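Local coordinates for sensor protein (PDB 2R8R) that probably acts as the sensor histidine kinase of a two-component system, passing a phosphoryl group from ATP to a histidine, and is present here as its N-terminal KdpD domain, at residues A[95-100]-A[104-109]; A[24-29]-A[119-124]; A[58-63]-A[78-83]; A[8-13]-A[20-25]; A[133-138]-A[201-206]. All coordinates share one frame; numbering follows the deposited sequence.

In the fold
All five contacts fall within the N-terminal KdpD domain, whose core is a parallel sheet in a strand order (2-3-4-1-5) found in one large group of P-loop NTPases. Contacts 2 and 4 lie about 6 Å apart, centre to centre; both use helix 19-32 and reach neighbouring strands 119-125 and 7-12, with contact 4 beside the presumed phosphate-binding loop. Contact 4 closes as contact 2 begins, and contacts 3 and 1 follow in that order between the two segments of contact 2. Contact 5 comes last, yet Ala-204 packs on residues 11-13 of contact 4. Contacts 3 and 5, centres about 34 Å apart, mark opposite sides of the domain, so the set runs from core to both flanks.

Contact 1 of 5, residues A[95-100]-A[104-109]; sequences HTNAPG and TKRWQD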
# COMPACT_ATOMS: atom_id res chain seq x y z
N HIS A 95 3.33 2.40 -5.94
CA HIS A 95 4.41 3.36 -5.83
C HIS A 95 5.40 3.38 -6.99
O HIS A 95 5.91 2.33 -7.46
CB HIS A 95 5.14 3.09 -4.52
CG HIS A 95 6.25 4.05 -4.19
ND1 HIS A 95 6.02 5.27 -3.60
CD2 HIS A 95 7.59 3.90 -4.24
CE1 HIS A 95 7.18 5.86 -3.35
NE2 HIS A 95 8.15 5.04 -3.74
N THR A 96 5.69 4.59 -7.45
CA THR A 96 6.74 4.84 -8.43
C THR A 96 7.99 5.20 -7.64
O THR A 96 7.96 6.13 -6.84
CB THR A 96 6.32 5.99 -9.39
OG1 THR A 96 5.24 5.52 -10.21
CG2 THR A 96 7.47 6.43 -10.32
N ASN A 97 9.06 4.43 -7.82
CA ASN A 97 10.26 4.55 -7.00
C ASN A 97 11.04 5.85 -7.25
O ASN A 97 10.94 6.46 -8.28
CB ASN A 97 11.22 3.36 -7.24
CG ASN A 97 10.65 2.04 -6.77
OD1 ASN A 97 9.76 1.99 -5.93
ND2 ASN A 97 11.19 0.95 -7.30
N ALA A 98 11.84 6.22 -6.25
CA ALA A 98 12.70 7.37 -6.23
C ALA A 98 13.68 7.27 -7.37
O ALA A 98 14.15 6.16 -7.66
CB ALA A 98 13.47 7.43 -4.86
N PRO A 99 14.01 8.41 -8.02
CA PRO A 99 14.98 8.38 -9.12
C PRO A 99 16.29 7.68 -8.74
O PRO A 99 16.77 7.81 -7.62
CB PRO A 99 15.22 9.88 -9.43
CG PRO A 99 13.95 10.56 -8.98
CD PRO A 99 13.56 9.80 -7.74
N GLY A 100 16.87 6.93 -9.69
CA GLY A 100 18.10 6.18 -9.43
C GLY A 100 17.86 4.76 -8.92
O GLY A 100 18.81 4.04 -8.63
N THR A 104 11.69 1.04 -12.05
CA THR A 104 10.74 2.15 -12.14
C THR A 104 9.69 2.11 -11.03
O THR A 104 9.39 3.14 -10.40
CB THR A 104 10.07 2.12 -13.53
OG1 THR A 104 11.10 2.27 -14.53
CG2 THR A 104 9.02 3.26 -13.71
N LYS A 105 9.17 0.92 -10.77
CA LYS A 105 8.00 0.73 -9.95
C LYS A 105 8.31 -0.19 -8.78
O LYS A 105 9.06 -1.16 -8.90
CB LYS A 105 6.87 0.10 -10.78
CG LYS A 105 6.30 0.95 -11.90
CD LYS A 105 5.65 2.29 -11.50
CE LYS A 105 4.30 2.11 -10.80
NZ LYS A 105 3.42 3.35 -10.61
N ARG A 106 7.67 0.08 -7.65
CA ARG A 106 7.78 -0.79 -6.48
C ARG A 106 7.18 -2.19 -6.70
O ARG A 106 7.67 -3.11 -6.11
CB ARG A 106 7.15 -0.13 -5.29
CG ARG A 106 7.24 -0.91 -4.00
CD ARG A 106 6.70 -0.06 -2.85
NE ARG A 106 7.66 0.97 -2.47
CZ ARG A 106 7.41 1.93 -1.58
NH1 ARG A 106 6.21 2.00 -0.98
NH2 ARG A 106 8.37 2.82 -1.28
N TRP A 107 6.16 -2.33 -7.55
CA TRP A 107 5.65 -3.65 -7.90
C TRP A 107 6.74 -4.55 -8.49
O TRP A 107 6.75 -5.73 -8.20
CB TRP A 107 4.38 -3.62 -8.76
CG TRP A 107 4.47 -3.14 -10.20
CD1 TRP A 107 4.05 -1.93 -10.68
CD2 TRP A 107 4.93 -3.88 -11.34
NE1 TRP A 107 4.24 -1.87 -12.04
CE2 TRP A 107 4.80 -3.03 -12.47
CE3 TRP A 107 5.46 -5.17 -11.52
CZ2 TRP A 107 5.18 -3.44 -13.76
CZ3 TRP A 107 5.84 -5.56 -12.80
CH2 TRP A 107 5.70 -4.70 -13.89
N GLN A 108 7.67 -3.99 -9.25
CA GLN A 108 8.83 -4.75 -9.75
C GLN A 108 9.78 -5.18 -8.66
O GLN A 108 10.34 -6.26 -8.73
CB GLN A 108 9.62 -3.93 -10.77
CG GLN A 108 8.89 -3.63 -12.01
CD GLN A 108 9.65 -2.65 -12.88
OE1 GLN A 108 9.31 -1.48 -12.90
NE2 GLN A 108 10.73 -3.11 -13.56
N ASP A 109 10.01 -4.31 -7.68
CA ASP A 109 10.74 -4.68 -6.48
C ASP A 109 10.13 -5.92 -5.81
O ASP A 109 10.82 -6.85 -5.44
CB ASP A 109 10.70 -3.55 -5.44
CG ASP A 109 11.47 -2.28 -5.85
OD1 ASP A 109 12.15 -2.23 -6.93
OD2 ASP A 109 11.40 -1.32 -5.04
O HOH W 1 4.60 0.06 -8.11
O HOH W 2 10.85 5.66 -10.95
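The carbonyl oxygen of His-95 is gripped twice: Arg-106 N donates to His-95 O over 2.9 Å, almost straight at 174°, and a water shared with Trp-107 N donates to the same oxygen. Two residues on, the chains pair again, Asn-97 N donating to Thr-104 O at 2.9 Å, and these two bonds make a single beta bridge between Thr-96 and Lys-105. A second water joins Asn-97 O to Thr-104 O. Lys-105, at the N-cap position, folds back through bends at chi2 and chi3, bringing NZ to Thr-96 OG1 at 2.9 Å; NZ also donates to Ala-94 O and Thr-147 O. The guanidinium of Arg-106 lies flat over one face of the His-95 ring, planes 24° apart, with NH2 3.2 Å from CD2 of His-95. Arginine suits this place because its flat cation can stack while its N-H groups still bond, NH2 to Glu-74 in a salt bridge and NH1 to Asp-91 O. Asn-97 ND2, which also bonds to His-103 O, bonds weakly to Asp-109 OD2, and His-103 holds OD1 of that aspartate. Because Glu-74 also accepts from His-95 NE2, its carboxylate probably offsets the stack's positive charge and fixes the imidazole's rotation.

Contact 2 of 5, residues A[24-29]-A[119-124]; sequences LQAAHA and DVYTTV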
# COMPACT_ATOMS: atom_id res chain seq x y z
N LEU A 24 -0.26 -5.17 9.30
CA LEU A 24 0.65 -5.31 10.42
C LEU A 24 0.15 -6.34 11.42
O LEU A 24 0.98 -7.08 11.97
CB LEU A 24 0.93 -3.96 11.08
CG LEU A 24 1.73 -2.93 10.24
CD1 LEU A 24 1.98 -1.70 11.09
CD2 LEU A 24 3.04 -3.51 9.71
N GLN A 25 -1.19 -6.41 11.63
CA GLN A 25 -1.80 -7.48 12.45
C GLN A 25 -1.63 -8.85 11.82
O GLN A 25 -1.38 -9.82 12.52
CB GLN A 25 -3.29 -7.24 12.69
CG GLN A 25 -3.65 -6.10 13.65
CD GLN A 25 -3.27 -6.39 15.11
OE1 GLN A 25 -2.55 -7.36 15.41
NE2 GLN A 25 -3.76 -5.56 16.02
N ALA A 26 -1.75 -8.95 10.50
CA ALA A 26 -1.51 -10.22 9.82
C ALA A 26 -0.06 -10.64 10.03
O ALA A 26 0.24 -11.81 10.25
CB ALA A 26 -1.84 -10.13 8.34
N ALA A 27 0.82 -9.66 9.99
CA ALA A 27 2.27 -9.88 10.11
C ALA A 27 2.68 -10.36 11.52
O ALA A 27 3.58 -11.18 11.67
CB ALA A 27 2.99 -8.61 9.73
N HIS A 28 2.01 -9.84 12.54
CA HIS A 28 2.19 -10.27 13.92
C HIS A 28 1.73 -11.69 14.15
O HIS A 28 2.38 -12.45 14.88
CB HIS A 28 1.49 -9.29 14.88
CG HIS A 28 2.34 -8.12 15.26
ND1 HIS A 28 3.36 -8.22 16.18
CD2 HIS A 28 2.36 -6.84 14.82
CE1 HIS A 28 3.97 -7.05 16.29
NE2 HIS A 28 3.38 -6.19 15.49
N ALA A 29 0.62 -12.09 13.53
CA ALA A 29 0.20 -13.49 13.62
C ALA A 29 1.30 -14.36 13.06
O ALA A 29 1.70 -15.31 13.69
CB ALA A 29 -1.16 -13.76 12.92
N ASP A 119 8.00 -14.29 0.58
CA ASP A 119 6.59 -13.88 0.63
C ASP A 119 6.49 -12.38 0.83
O ASP A 119 7.34 -11.77 1.49
CB ASP A 119 5.85 -14.61 1.78
CG ASP A 119 5.79 -16.12 1.59
OD1 ASP A 119 5.63 -16.60 0.44
OD2 ASP A 119 5.88 -16.83 2.60
N VAL A 120 5.45 -11.79 0.25
CA VAL A 120 5.19 -10.38 0.38
C VAL A 120 3.74 -10.07 0.75
O VAL A 120 2.80 -10.61 0.17
CB VAL A 120 5.58 -9.58 -0.90
CG1 VAL A 120 5.23 -8.11 -0.69
CG2 VAL A 120 7.11 -9.73 -1.24
N TYR A 121 3.58 -9.19 1.75
CA TYR A 121 2.28 -8.55 2.05
C TYR A 121 2.37 -7.11 1.55
O TYR A 121 3.41 -6.47 1.70
CB TYR A 121 1.98 -8.50 3.56
CG TYR A 121 1.59 -9.81 4.25
CD1 TYR A 121 1.60 -11.03 3.59
CD2 TYR A 121 1.23 -9.82 5.61
CE1 TYR A 121 1.26 -12.22 4.25
CE2 TYR A 121 0.87 -10.99 6.27
CZ TYR A 121 0.88 -12.19 5.57
OH TYR A 121 0.51 -13.35 6.22
N THR A 122 1.30 -6.63 0.93
CA THR A 122 1.28 -5.27 0.37
C THR A 122 -0.09 -4.65 0.50
O THR A 122 -1.07 -5.34 0.76
CB THR A 122 1.80 -5.25 -1.14
OG1 THR A 122 2.11 -3.90 -1.52
CG2 THR A 122 0.77 -5.82 -2.13
N THR A 123 -0.15 -3.34 0.36
CA THR A 123 -1.41 -2.59 0.39
C THR A 123 -1.56 -1.79 -0.90
O THR A 123 -0.57 -1.37 -1.49
CB THR A 123 -1.42 -1.64 1.57
OG1 THR A 123 -0.39 -0.68 1.36
CG2 THR A 123 -1.15 -2.40 2.88
N VAL A 124 -2.80 -1.62 -1.34
CA VAL A 124 -3.07 -0.75 -2.45
C VAL A 124 -4.50 -0.22 -2.35
O VAL A 124 -5.41 -0.95 -1.94
CB VAL A 124 -2.86 -1.48 -3.78
CG1 VAL A 124 -4.03 -2.49 -4.08
CG2 VAL A 124 -2.63 -0.47 -4.94
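The ring of Tyr-121 meets helix 19-32 with its rim: the backbone of Ala-26 and Ala-27 lies at its edge, Ala-26 C in the ring plane and Ala-27 N near it, while the methyl of Ala-26 approaches obliquely. The touching is done by one ring carbon, CE2 of Tyr-121, which stands 3.5 Å from Ala-26 CB; the neighbouring CD2 of Tyr-121 is at 4.1 Å from that methyl. Behind them, Ala-27 N is 4.0 Å from CE2 of Tyr-121. With CG turned anti to the carbonyl carbon (chi1 -74°), the ring reaches from the strand to the helix, where a small residue is needed: alanine lets the aromatic edge come close to the helix backbone. Ala-27, whose methyl lies off to one side, packs on Leu-89 of the next strand. Tyr-121 itself also touches Met-23 and Gln-30 of the same helix and Leu-87 of strand 87-90, so a broad side chain fills the span between sheet and helix. The contact is apolar and rests on shape, with strand 119-125 held in the sheet by backbone bonds to its neighbours. Such packing of a helix across an inner strand of a parallel sheet is characteristic of the three-layered alpha/beta core of P-loop NTPases.

Contact 3 of 5, residues A[58-63]-A[78-83]; sequences PQQPLL and DALLKA
Apolar contacts are made first by the aliphatic part of Gln-60, whose CG lies 3.6 Å from CD2 of Leu-80, and whose CB is 3.7 Å from that same methyl. The two side chains run antiparallel, side by side, so one leucine branch, CD2, lies along the glutamine methylenes. Leu-80 also packs on Met-38 of strand 37-39 and on Leu-113 of helix 106-115, so the leucine side chain touches loop, strand and helix alike.

The second kind of contact is that of a polar amide on a methyl. Gln-60 CG is anti to its backbone nitrogen (chi1 -177°) and the chain bends at chi2 (72°), which lays the amide over the start of helix 77-83, NE2 of Gln-60 coming to 3.3 Å from Ala-79 CB. Alanine is small enough to let the amide settle there, and OD1 of Asp-76, just before the helix, accepts from Ala-79 N.

Glutamine suits this partly exposed place because its methylenes can cover a hydrophobic side chain while its polar amide lies against the alanine methyl. The chemistry implies dispersion packing, the loop fitted to the helix by shape rather than by directed polar bonds.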
# COMPACT_ATOMS: atom_id res chain seq x y z
N PRO A 58 10.65 -6.75 13.15
CA PRO A 58 11.93 -6.37 12.59
C PRO A 58 11.73 -5.42 11.41
O PRO A 58 10.75 -5.55 10.64
CB PRO A 58 12.51 -7.71 12.12
CG PRO A 58 11.81 -8.72 12.99
CD PRO A 58 10.44 -8.21 13.09
N GLN A 59 12.67 -4.48 11.26
CA GLN A 59 12.56 -3.42 10.26
C GLN A 59 13.85 -3.26 9.49
O GLN A 59 14.94 -3.26 10.08
CB GLN A 59 12.21 -2.13 10.95
CG GLN A 59 10.79 -2.12 11.54
CD GLN A 59 10.61 -0.98 12.49
OE1 GLN A 59 10.99 0.13 12.20
NE2 GLN A 59 10.03 -1.25 13.64
N GLN A 60 13.73 -3.13 8.16
CA GLN A 60 14.90 -2.93 7.30
C GLN A 60 15.09 -1.44 7.04
O GLN A 60 14.25 -0.84 6.41
CB GLN A 60 14.70 -3.68 6.01
CG GLN A 60 15.87 -3.63 5.04
CD GLN A 60 17.06 -4.45 5.51
OE1 GLN A 60 16.94 -5.66 5.75
NE2 GLN A 60 18.23 -3.78 5.64
N PRO A 61 16.18 -0.83 7.51
CA PRO A 61 16.32 0.60 7.22
C PRO A 61 16.06 1.00 5.75
O PRO A 61 16.50 0.34 4.82
CB PRO A 61 17.75 0.92 7.65
CG PRO A 61 17.98 -0.00 8.78
CD PRO A 61 17.29 -1.31 8.35
N LEU A 62 15.33 2.07 5.55
CA LEU A 62 15.12 2.61 4.21
C LEU A 62 16.38 3.25 3.64
O LEU A 62 17.30 3.66 4.36
CB LEU A 62 13.98 3.65 4.24
CG LEU A 62 12.62 3.15 4.73
CD1 LEU A 62 11.72 4.37 5.07
CD2 LEU A 62 11.91 2.16 3.75
N LEU A 63 16.41 3.35 2.31
CA LEU A 63 17.40 4.18 1.63
C LEU A 63 16.88 5.61 1.48
O LEU A 63 15.83 5.83 0.91
CB LEU A 63 17.71 3.62 0.24
CG LEU A 63 18.25 2.19 0.09
CD1 LEU A 63 18.16 1.75 -1.37
CD2 LEU A 63 19.67 2.09 0.62
N ASP A 78 18.07 -4.46 -2.11
CA ASP A 78 19.33 -5.17 -2.09
C ASP A 78 19.60 -5.79 -0.74
O ASP A 78 19.98 -6.90 -0.67
CB ASP A 78 20.50 -4.22 -2.41
CG ASP A 78 20.58 -3.85 -3.87
OD1 ASP A 78 19.55 -3.99 -4.56
OD2 ASP A 78 21.68 -3.43 -4.34
N ALA A 79 19.38 -5.07 0.35
CA ALA A 79 19.56 -5.65 1.67
C ALA A 79 18.53 -6.74 1.96
O ALA A 79 18.87 -7.73 2.62
CB ALA A 79 19.52 -4.56 2.75
N LEU A 80 17.29 -6.57 1.47
CA LEU A 80 16.24 -7.56 1.71
C LEU A 80 16.56 -8.86 0.99
O LEU A 80 16.31 -9.95 1.50
CB LEU A 80 14.84 -7.03 1.31
CG LEU A 80 14.26 -5.87 2.15
CD1 LEU A 80 13.12 -5.18 1.42
CD2 LEU A 80 13.89 -6.29 3.57
N LEU A 81 17.11 -8.77 -0.21
CA LEU A 81 17.43 -9.95 -1.01
C LEU A 81 18.58 -10.68 -0.36
O LEU A 81 18.62 -11.91 -0.36
CB LEU A 81 17.77 -9.60 -2.46
CG LEU A 81 16.58 -9.18 -3.33
CD1 LEU A 81 17.07 -8.43 -4.57
CD2 LEU A 81 15.70 -10.38 -3.72
N LYS A 82 19.51 -9.92 0.22
CA LYS A 82 20.66 -10.51 0.89
C LYS A 82 20.27 -11.23 2.19
O LYS A 82 20.70 -12.36 2.43
CB LYS A 82 21.74 -9.47 1.14
CG LYS A 82 22.63 -9.22 -0.09
CD LYS A 82 23.93 -8.39 0.27
CE LYS A 82 24.59 -7.68 -0.98
NZ LYS A 82 23.97 -6.34 -1.31
N ALA A 83 19.46 -10.57 3.02
CA ALA A 83 19.02 -11.15 4.29
C ALA A 83 18.04 -12.32 4.09
O ALA A 83 17.90 -13.18 4.96
CB ALA A 83 18.39 -10.07 5.13

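Contact 4 of 5, residues A[8-13]-A[20-25]; sequences KVFLGA and TYAMLQ. With SO4 (sulfate ion), chain C.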
# COMPACT_ATOMS: atom_id res chain seq x y z
N LYS A 8 0.23 -11.40 -0.92
CA LYS A 8 -1.07 -11.04 -0.36
C LYS A 8 -1.27 -9.52 -0.43
O LYS A 8 -0.47 -8.75 0.09
CB LYS A 8 -1.19 -11.56 1.07
CG LYS A 8 -2.57 -11.35 1.69
CD LYS A 8 -2.65 -11.88 3.10
CE LYS A 8 -4.12 -11.77 3.63
NZ LYS A 8 -4.36 -12.16 5.11
N VAL A 9 -2.34 -9.10 -1.10
CA VAL A 9 -2.68 -7.69 -1.27
C VAL A 9 -3.84 -7.37 -0.35
O VAL A 9 -4.88 -8.02 -0.42
CB VAL A 9 -3.12 -7.37 -2.72
CG1 VAL A 9 -3.47 -5.82 -2.93
CG2 VAL A 9 -2.07 -7.90 -3.71
N PHE A 10 -3.64 -6.37 0.52
CA PHE A 10 -4.73 -5.76 1.30
C PHE A 10 -5.25 -4.60 0.48
O PHE A 10 -4.58 -3.58 0.35
CB PHE A 10 -4.23 -5.31 2.65
CG PHE A 10 -3.76 -6.45 3.53
CD1 PHE A 10 -4.60 -6.99 4.53
CD2 PHE A 10 -2.48 -7.00 3.36
CE1 PHE A 10 -4.14 -8.05 5.35
CE2 PHE A 10 -2.02 -8.07 4.18
CZ PHE A 10 -2.84 -8.57 5.18
N LEU A 11 -6.43 -4.79 -0.11
CA LEU A 11 -7.08 -3.83 -1.00
C LEU A 11 -8.06 -2.94 -0.25
O LEU A 11 -8.83 -3.44 0.58
CB LEU A 11 -7.84 -4.56 -2.11
CG LEU A 11 -8.70 -3.72 -3.08
CD1 LEU A 11 -7.80 -2.82 -3.99
CD2 LEU A 11 -9.62 -4.66 -3.92
N GLY A 12 -8.06 -1.64 -0.56
CA GLY A 12 -8.95 -0.69 0.07
C GLY A 12 -9.49 0.31 -0.94
O GLY A 12 -8.91 0.46 -2.02
N ALA A 13 -10.58 1.01 -0.58
CA ALA A 13 -11.22 2.04 -1.42
C ALA A 13 -10.47 3.40 -1.41
O ALA A 13 -10.56 4.17 -2.36
CB ALA A 13 -12.67 2.27 -0.96
N THR A 20 -3.01 -0.68 6.20
CA THR A 20 -1.71 -0.89 6.84
C THR A 20 -1.82 -1.58 8.19
O THR A 20 -1.10 -2.52 8.46
CB THR A 20 -0.97 0.40 7.03
OG1 THR A 20 -0.69 0.92 5.75
CG2 THR A 20 0.34 0.17 7.73
N TYR A 21 -2.75 -1.12 9.02
CA TYR A 21 -3.02 -1.77 10.29
C TYR A 21 -3.35 -3.27 10.10
O TYR A 21 -2.82 -4.12 10.82
CB TYR A 21 -4.16 -1.04 11.00
CG TYR A 21 -4.39 -1.53 12.42
CD1 TYR A 21 -3.66 -0.99 13.46
CD2 TYR A 21 -5.33 -2.51 12.72
CE1 TYR A 21 -3.83 -1.39 14.76
CE2 TYR A 21 -5.51 -2.93 14.05
CZ TYR A 21 -4.74 -2.36 15.05
OH TYR A 21 -4.84 -2.70 16.39
N ALA A 22 -4.23 -3.58 9.15
CA ALA A 22 -4.59 -4.96 8.83
C ALA A 22 -3.36 -5.79 8.41
O ALA A 22 -3.16 -6.90 8.91
CB ALA A 22 -5.68 -5.04 7.76
N MSE A 23 -2.54 -5.23 7.54
CA MSE A 23 -1.30 -5.85 7.17
C MSE A 23 -0.36 -6.13 8.37
O MSE A 23 0.28 -7.20 8.41
CB MSE A 23 -0.58 -5.03 6.10
CG MSE A 23 0.78 -5.64 5.73
SE MSE A 23 1.81 -4.66 4.40
CE MSE A 23 2.11 -2.99 5.40
N LEU A 24 -0.26 -5.17 9.30
CA LEU A 24 0.65 -5.31 10.42
C LEU A 24 0.15 -6.34 11.42
O LEU A 24 0.98 -7.08 11.97
CB LEU A 24 0.93 -3.96 11.08
CG LEU A 24 1.73 -2.93 10.24
CD1 LEU A 24 1.98 -1.70 11.09
CD2 LEU A 24 3.04 -3.51 9.71
N GLN A 25 -1.19 -6.41 11.63
CA GLN A 25 -1.80 -7.48 12.45
C GLN A 25 -1.63 -8.85 11.82
O GLN A 25 -1.38 -9.82 12.52
CB GLN A 25 -3.29 -7.24 12.69
CG GLN A 25 -3.65 -6.10 13.65
CD GLN A 25 -3.27 -6.39 15.11
OE1 GLN A 25 -2.55 -7.36 15.41
NE2 GLN A 25 -3.76 -5.56 16.02
S SO4 C . -4.86 2.96 5.40
O1 SO4 C . -4.50 4.13 4.63
O2 SO4 C . -5.34 3.24 6.71
O3 SO4 C . -5.83 2.33 4.51
O4 SO4 C . -3.62 2.21 5.68
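Phe-10 packs its ring against the backbone of helix 19-32, closing the strand-loop-helix unit that carries the probable P-loop (Walker A) of this domain. In the first shell, Met-23 CA sits over one face of the ring, a CH-pi contact with the alpha carbon 3.8 Å from the Phe-10 centroid and 17° off the normal. Around it lie two side-chain carbons: Met-23 CB is 3.9 Å from CE2 of Phe-10, and Ala-22 CB is 3.9 Å from CD1 of Phe-10. The small alanine suits its place by letting the ring approach the helix, and the long unbranched methionine side chain, present here as selenomethionine and crossing the phenylalanine at about a right angle, leads away to touch Asp-91. The ring is set there by chi1 of -63°, which leaves CG anti to the carbonyl carbon and aims the flat group at the helix.

Farther out, strand 7-12 is fixed between its neighbours by backbone bonds to Thr-122 and to Val-160, and Val-160 also meets the Phe-10 side chain. The helix start bears on the anion site: a sulfate, probably from the crystallisation liquor, is bonded by Lys-19 NZ, Gly-16 N and Gly-18 N and probably marks the place where a P-loop would hold a nucleotide phosphate. Thr-20 OG1 is hydrogen-bonded to Asp-91 OD1, while Thr-20 N donates to sulfate O4 over 3.0 Å, nearly straight at 169°.

Contact 5 of 5, residues A[133-138]-A[201-206]; sequences NDQVRG and REMAMQ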
# COMPACT_ATOMS: atom_id res chain seq x y z
N ASN A 133 -8.42 4.06 -14.16
CA ASN A 133 -7.81 5.43 -14.08
C ASN A 133 -8.79 6.54 -14.50
O ASN A 133 -8.96 7.53 -13.78
CB ASN A 133 -6.52 5.52 -14.93
CG ASN A 133 -5.65 6.76 -14.61
OD1 ASN A 133 -5.66 7.78 -15.34
ND2 ASN A 133 -4.87 6.66 -13.53
N ASP A 134 -9.40 6.34 -15.68
CA ASP A 134 -10.38 7.25 -16.27
C ASP A 134 -11.71 7.31 -15.50
O ASP A 134 -12.27 8.37 -15.32
CB ASP A 134 -10.65 6.86 -17.73
CG ASP A 134 -9.41 7.02 -18.62
OD1 ASP A 134 -8.37 7.50 -18.11
OD2 ASP A 134 -9.47 6.67 -19.84
N GLN A 135 -12.21 6.17 -15.04
CA GLN A 135 -13.38 6.18 -14.15
C GLN A 135 -13.09 7.00 -12.90
O GLN A 135 -13.88 7.88 -12.55
CB GLN A 135 -13.80 4.75 -13.81
CG GLN A 135 -15.20 4.64 -13.18
CD GLN A 135 -15.57 3.19 -12.87
OE1 GLN A 135 -14.82 2.26 -13.19
NE2 GLN A 135 -16.73 2.99 -12.24
N VAL A 136 -11.96 6.76 -12.24
CA VAL A 136 -11.59 7.54 -11.05
C VAL A 136 -11.45 9.05 -11.33
O VAL A 136 -11.96 9.87 -10.56
CB VAL A 136 -10.31 7.00 -10.36
CG1 VAL A 136 -9.89 7.90 -9.15
CG2 VAL A 136 -10.52 5.57 -9.91
N ARG A 137 -10.77 9.41 -12.42
CA ARG A 137 -10.60 10.82 -12.80
C ARG A 137 -11.95 11.48 -13.13
O ARG A 137 -12.18 12.62 -12.77
CB ARG A 137 -9.63 10.94 -13.99
CG ARG A 137 -9.28 12.38 -14.44
CD ARG A 137 -8.10 12.34 -15.46
NE ARG A 137 -7.95 13.55 -16.25
CZ ARG A 137 -7.14 13.67 -17.32
NH1 ARG A 137 -6.41 12.64 -17.74
NH2 ARG A 137 -7.07 14.82 -17.97
N GLY A 138 -12.83 10.73 -13.80
CA GLY A 138 -14.16 11.19 -14.15
C GLY A 138 -15.04 11.45 -12.94
O GLY A 138 -15.90 12.31 -12.97
N ARG A 201 -15.60 2.66 -3.00
CA ARG A 201 -15.91 1.48 -2.21
C ARG A 201 -16.55 0.39 -3.07
O ARG A 201 -16.22 -0.77 -2.94
CB ARG A 201 -16.84 1.84 -1.06
CG ARG A 201 -17.29 0.63 -0.23
CD ARG A 201 -18.23 1.05 0.83
NE ARG A 201 -18.38 0.05 1.88
CZ ARG A 201 -19.26 0.12 2.87
NH1 ARG A 201 -20.10 1.15 2.99
NH2 ARG A 201 -19.28 -0.82 3.79
N GLU A 202 -17.47 0.77 -3.95
CA GLU A 202 -18.06 -0.14 -4.91
C GLU A 202 -17.02 -0.69 -5.88
O GLU A 202 -17.04 -1.86 -6.21
CB GLU A 202 -19.19 0.56 -5.64
CG GLU A 202 -19.78 -0.20 -6.83
CD GLU A 202 -20.93 0.56 -7.47
OE1 GLU A 202 -22.10 0.19 -7.24
OE2 GLU A 202 -20.68 1.56 -8.18
N MSE A 203 -16.10 0.16 -6.33
CA MSE A 203 -14.99 -0.30 -7.17
C MSE A 203 -14.12 -1.34 -6.48
O MSE A 203 -13.77 -2.35 -7.07
CB MSE A 203 -14.11 0.89 -7.61
CG MSE A 203 -14.72 1.68 -8.76
SE MSE A 203 -13.63 3.16 -9.37
CE MSE A 203 -14.80 4.65 -8.97
N ALA A 204 -13.74 -1.07 -5.24
CA ALA A 204 -12.93 -2.00 -4.46
C ALA A 204 -13.68 -3.34 -4.33
O ALA A 204 -13.10 -4.41 -4.50
CB ALA A 204 -12.60 -1.40 -3.06
N MSE A 205 -14.97 -3.28 -4.04
CA MSE A 205 -15.76 -4.51 -3.89
C MSE A 205 -15.89 -5.26 -5.21
O MSE A 205 -15.75 -6.47 -5.24
CB MSE A 205 -17.13 -4.22 -3.31
CG MSE A 205 -17.09 -4.11 -1.81
SE MSE A 205 -18.80 -3.67 -1.11
CE MSE A 205 -18.45 -3.63 0.85
N GLN A 206 -16.18 -4.54 -6.28
CA GLN A 206 -16.27 -5.15 -7.60
C GLN A 206 -14.91 -5.74 -8.00
O GLN A 206 -14.85 -6.84 -8.52
CB GLN A 206 -16.71 -4.12 -8.62
CG GLN A 206 -18.18 -3.72 -8.55
CD GLN A 206 -18.50 -2.52 -9.48
OE1 GLN A 206 -17.58 -1.79 -9.91
NE2 GLN A 206 -19.79 -2.31 -9.76
O HOH W 3 -17.65 0.66 -10.23
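Met-203, a selenomethionine, makes the close part of this contact: its selenium touches Val-136 CG2 at 4.0 Å and, at the same distance of 4.0 Å, Gln-135 CD. The Met-203 chain leaves the helix with CG anti to the carbonyl carbon (chi1 -79°), runs extended to the selenium and then bends, so that the long flexible chain spans the gap between 133-138 and 201-206, whose nearest alpha carbons, those of Val-136 and Met-203, are 9.4 Å apart. Val-136 meets it at a slant with CG2, and the same valine packs on Val-144 and Gln-127, a compact residue for a buried place. The terminal methyl CE of Met-203 lies 4.1 Å from Gln-135 NE2.

The loose side belongs to the two glutamines. Gln-135 reaches out to meet Met-203 with an extended chain (chi1 -166°, chi2 180°), its amide passing the selenium and reaching toward solvent. Its NE2 donates to a water over 3.2 Å; that water's bond to OE1 of Gln-206 is so short that the bridge is doubtful. Long polar side chains suit this exposed edge. The arrangement is plain helix-to-helix packing of 133-140 with 194-209, the latter laid on strand 158-161 in the domain's alpha/beta fold.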